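Local coordinates for ubiquitin-conjugating enzyme (Plasmodium vivax, PDB 2FO3), which probably carries activated ubiquitin as a thioester on a cysteine and passes it on, as an E2 ubiquitin-conjugating enzyme of the UBC fold, at residues H16-N21 / R36-K41. Sequence-based numbering, arbitrary orientation.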
ATOM      1  N   HIS A  16       5.767  -6.022  11.861  1.00 25.62           N
ATOM      2  CA  HIS A  16       7.128  -6.586  11.908  1.00 24.49           C
ATOM      3  C   HIS A  16       7.668  -6.824  10.516  1.00 23.32           C
ATOM      4  O   HIS A  16       8.788  -6.442  10.196  1.00 24.06           O
ATOM      5  CB  HIS A  16       7.147  -7.910  12.705  1.00 26.71           C
ATOM      6  CG  HIS A  16       8.419  -8.691  12.535  1.00 29.22           C
ATOM      7  ND1 HIS A  16       9.650  -8.211  12.936  1.00 28.82           N
ATOM      8  CD2 HIS A  16       8.649  -9.920  12.006  1.00 30.34           C
ATOM      9  CE1 HIS A  16      10.583  -9.114  12.666  1.00 31.27           C
ATOM     10  NE2 HIS A  16      10.004 -10.154  12.092  1.00 29.76           N
ATOM     11  N   ASN A  17       6.869  -7.476   9.667  1.00 24.31           N
ATOM     12  CA  ASN A  17       7.356  -7.790   8.323  1.00 23.16           C
ATOM     13  C   ASN A  17       7.711  -6.579   7.507  1.00 24.71           C
ATOM     14  O   ASN A  17       8.761  -6.559   6.836  1.00 26.68           O
ATOM     15  CB  ASN A  17       6.349  -8.661   7.559  1.00 26.96           C
ATOM     16  CG  ASN A  17       6.822  -8.966   6.169  1.00 29.96           C
ATOM     17  OD1 ASN A  17       6.290  -8.448   5.183  1.00 33.47           O
ATOM     18  ND2 ASN A  17       7.872  -9.753   6.074  1.00 26.81           N
ATOM     19  N   PHE A  18       6.842  -5.563   7.561  1.00 23.89           N
ATOM     20  CA  PHE A  18       7.028  -4.333   6.834  1.00 23.47           C
ATOM     21  C   PHE A  18       8.249  -3.564   7.366  1.00 25.00           C
ATOM     22  O   PHE A  18       9.051  -3.075   6.591  1.00 24.82           O
ATOM     23  CB  PHE A  18       5.789  -3.459   6.930  1.00 23.60           C
ATOM     24  CG  PHE A  18       5.678  -2.461   5.822  1.00 23.48           C
ATOM     25  CD1 PHE A  18       4.798  -2.683   4.760  1.00 25.44           C
ATOM     26  CD2 PHE A  18       6.447  -1.301   5.826  1.00 25.62           C
ATOM     27  CE1 PHE A  18       4.680  -1.748   3.734  1.00 25.93           C
ATOM     28  CE2 PHE A  18       6.360  -0.352   4.783  1.00 27.32           C
ATOM     29  CZ  PHE A  18       5.477  -0.562   3.750  1.00 26.32           C
ATOM     30  N   LEU A  19       8.381  -3.468   8.687  1.00 25.12           N
ATOM     31  CA  LEU A  19       9.516  -2.705   9.268  1.00 27.28           C
ATOM     32  C   LEU A  19      10.816  -3.400   8.995  1.00 29.28           C
ATOM     33  O   LEU A  19      11.821  -2.756   8.740  1.00 28.05           O
ATOM     34  CB  LEU A  19       9.351  -2.527  10.766  1.00 26.29           C
ATOM     35  CG  LEU A  19       8.172  -1.637  11.157  1.00 22.76           C
ATOM     36  CD1 LEU A  19       8.002  -1.634  12.685  1.00 27.31           C
ATOM     37  CD2 LEU A  19       8.308  -0.192  10.577  1.00 22.97           C
ATOM     38  N   ASN A  20      10.792  -4.727   9.059  1.00 31.99           N
ATOM     39  CA  ASN A  20      12.003  -5.516   8.804  1.00 37.39           C
ATOM     40  C   ASN A  20      12.340  -5.633   7.308  1.00 39.19           C
ATOM     41  O   ASN A  20      13.519  -5.584   6.910  1.00 39.67           O
ATOM     42  CB  ASN A  20      11.878  -6.884   9.463  1.00 42.36           C
ATOM     43  CG  ASN A  20      13.084  -7.235  10.279  1.00 49.21           C
ATOM     44  OD1 ASN A  20      13.511  -8.392  10.301  1.00 51.41           O
ATOM     45  ND2 ASN A  20      13.660  -6.228  10.969  1.00 51.05           N
ATOM     46  N   ASN A  21      11.305  -5.714   6.475  1.00 36.70           N
ATOM     47  CA  ASN A  21      11.487  -5.859   5.043  1.00 38.01           C
ATOM     48  C   ASN A  21      10.582  -4.877   4.289  1.00 36.07           C
ATOM     49  O   ASN A  21       9.595  -5.299   3.651  1.00 37.79           O
ATOM     50  CB  ASN A  21      11.222  -7.332   4.634  1.00 42.02           C
ATOM     51  CG  ASN A  21      11.261  -7.561   3.107  1.00 47.02           C
ATOM     52  OD1 ASN A  21      11.970  -6.869   2.360  1.00 47.93           O
ATOM     53  ND2 ASN A  21      10.485  -8.550   2.645  1.00 49.20           N
ATOM     54  N   ARG A  36      -5.550   0.162  13.157  1.00 28.50           N
ATOM     55  CA  ARG A  36      -6.022  -0.408  11.885  1.00 28.90           C
ATOM     56  C   ARG A  36      -5.746   0.476  10.663  1.00 26.19           C
ATOM     57  O   ARG A  36      -6.172   0.154   9.548  1.00 27.06           O
ATOM     58  CB  ARG A  36      -7.510  -0.799  12.003  1.00 28.45           C
ATOM     59  CG  ARG A  36      -7.721  -1.837  13.070  1.00 32.22           C
ATOM     60  CD  ARG A  36      -9.041  -2.535  12.963  1.00 37.84           C
ATOM     61  NE  ARG A  36      -8.961  -3.824  13.653  1.00 43.49           N
ATOM     62  CZ  ARG A  36      -8.750  -5.006  13.051  1.00 47.62           C
ATOM     63  NH1 ARG A  36      -8.626  -5.093  11.728  1.00 45.43           N
ATOM     64  NH2 ARG A  36      -8.686  -6.122  13.780  1.00 52.83           N
ATOM     65  N   ILE A  37      -5.011   1.576  10.855  1.00 25.59           N
ATOM     66  CA  ILE A  37      -4.649   2.455   9.731  1.00 26.33           C
ATOM     67  C   ILE A  37      -3.121   2.693   9.649  1.00 26.39           C
ATOM     68  O   ILE A  37      -2.489   3.096  10.648  1.00 24.48           O
ATOM     69  CB  ILE A  37      -5.387   3.845   9.784  1.00 27.93           C
ATOM     70  CG1 ILE A  37      -6.891   3.681   9.590  1.00 29.94           C
ATOM     71  CG2 ILE A  37      -4.822   4.797   8.755  1.00 31.24           C
ATOM     72  CD1 ILE A  37      -7.682   4.991   9.636  1.00 32.36           C
ATOM     73  N   TRP A  38      -2.558   2.452   8.465  1.00 23.01           N
ATOM     74  CA  TRP A  38      -1.156   2.749   8.151  1.00 20.87           C
ATOM     75  C   TRP A  38      -1.091   3.771   7.033  1.00 20.80           C
ATOM     76  O   TRP A  38      -1.990   3.852   6.210  1.00 23.79           O
ATOM     77  CB  TRP A  38      -0.397   1.486   7.682  1.00 23.41           C
ATOM     78  CG  TRP A  38      -0.236   0.364   8.657  1.00 23.56           C
ATOM     79  CD1 TRP A  38      -0.644   0.324   9.990  1.00 23.57           C
ATOM     80  CD2 TRP A  38       0.460  -0.875   8.417  1.00 24.69           C
ATOM     81  NE1 TRP A  38      -0.275  -0.875  10.540  1.00 26.26           N
ATOM     82  CE2 TRP A  38       0.412  -1.620   9.613  1.00 24.60           C
ATOM     83  CE3 TRP A  38       1.129  -1.421   7.298  1.00 21.46           C
ATOM     84  CZ2 TRP A  38       0.982  -2.918   9.725  1.00 25.53           C
ATOM     85  CZ3 TRP A  38       1.694  -2.713   7.399  1.00 25.69           C
ATOM     86  CH2 TRP A  38       1.616  -3.441   8.619  1.00 24.23           C
ATOM     87  N   ILE A  39      -0.003   4.520   6.971  1.00 20.96           N
ATOM     88  CA  ILE A  39       0.270   5.399   5.849  1.00 25.02           C
ATOM     89  C   ILE A  39       1.668   5.080   5.380  1.00 24.47           C
ATOM     90  O   ILE A  39       2.649   5.231   6.129  1.00 21.91           O
ATOM     91  CB  ILE A  39       0.230   6.923   6.187  1.00 26.44           C
ATOM     92  CG1 ILE A  39      -1.006   7.310   7.009  1.00 30.36           C
ATOM     93  CG2 ILE A  39       0.369   7.778   4.905  1.00 27.19           C
ATOM     94  CD1 ILE A  39      -2.266   7.240   6.259  1.00 33.87           C
ATOM     95  N   VAL A  40       1.751   4.630   4.144  1.00 21.73           N
ATOM     96  CA  VAL A  40       3.027   4.323   3.519  1.00 24.00           C
ATOM     97  C   VAL A  40       3.474   5.465   2.590  1.00 26.18           C
ATOM     98  O   VAL A  40       2.717   5.921   1.707  1.00 26.67           O
ATOM     99  CB  VAL A  40       2.950   2.947   2.769  1.00 23.94           C
ATOM    100  CG1 VAL A  40       4.235   2.669   1.968  1.00 20.52           C
ATOM    101  CG2 VAL A  40       2.692   1.846   3.747  1.00 26.64           C
ATOM    102  N   LYS A  41       4.699   5.937   2.797  1.00 21.77           N
ATOM    103  CA  LYS A  41       5.312   6.945   1.926  1.00 25.54           C
ATOM    104  C   LYS A  41       6.198   6.270   0.875  1.00 25.35           C
ATOM    105  O   LYS A  41       7.110   5.520   1.215  1.00 26.85           O
ATOM    106  CB  LYS A  41       6.139   7.950   2.767  1.00 29.10           C
ATOM    107  CG  LYS A  41       6.906   8.988   1.939  1.00 30.99           C
ATOM    108  CD  LYS A  41       7.535  10.046   2.840  1.00 34.04           C
ATOM    109  CE  LYS A  41       8.570  10.882   2.060  1.00 37.62           C
ATOM    110  NZ  LYS A  41       8.992  12.159   2.771  1.00 38.50           N
TER
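F18 reaches from the last turn of its helix to the strand and meets two side chains there, W38 and V40. Its CG stands anti to the backbone N (chi1 -158°), which carries the ring off the helix toward the sheet. The closest approach is at the far end of the ring: F18 CZ lies 3.7 Å from V40 CG2 and 3.9 Å from V40 CG1, so the end of the phenyl group rests against both methyls of the valine. Nearer the helix, F18 CD1 comes within 4.1 Å of CZ3 on the six-membered ring of W38. The two aromatic rings form an offset edge-to-face pair, the indole edge directed at the phenyl face, with centroids 5.9 Å apart and planes inclined at 74°. No hydrogen bond links the segments; the contact is wholly apolar, and all three residues are buried. Packing is closest at the valine and looser at the indole, and the backbones stay well apart, with F18 CA 10.1 Å from V40 CA. H16, L19 and N20 lie on the exposed side of the helix, while I37 and I39 project from the other face of the strand. The contact joins the N-terminal helix 10-20 to strand 37-43 of the antiparallel sheet, the helix-on-sheet packing expected at the start of a UBC domain. L28 of the adjoining strand 26-30 touches both F18 and W38; F61 adds a second edge-to-face partner for the indole, and helix 105-116 reaches F18 through S106 and V109 and W38 through I105.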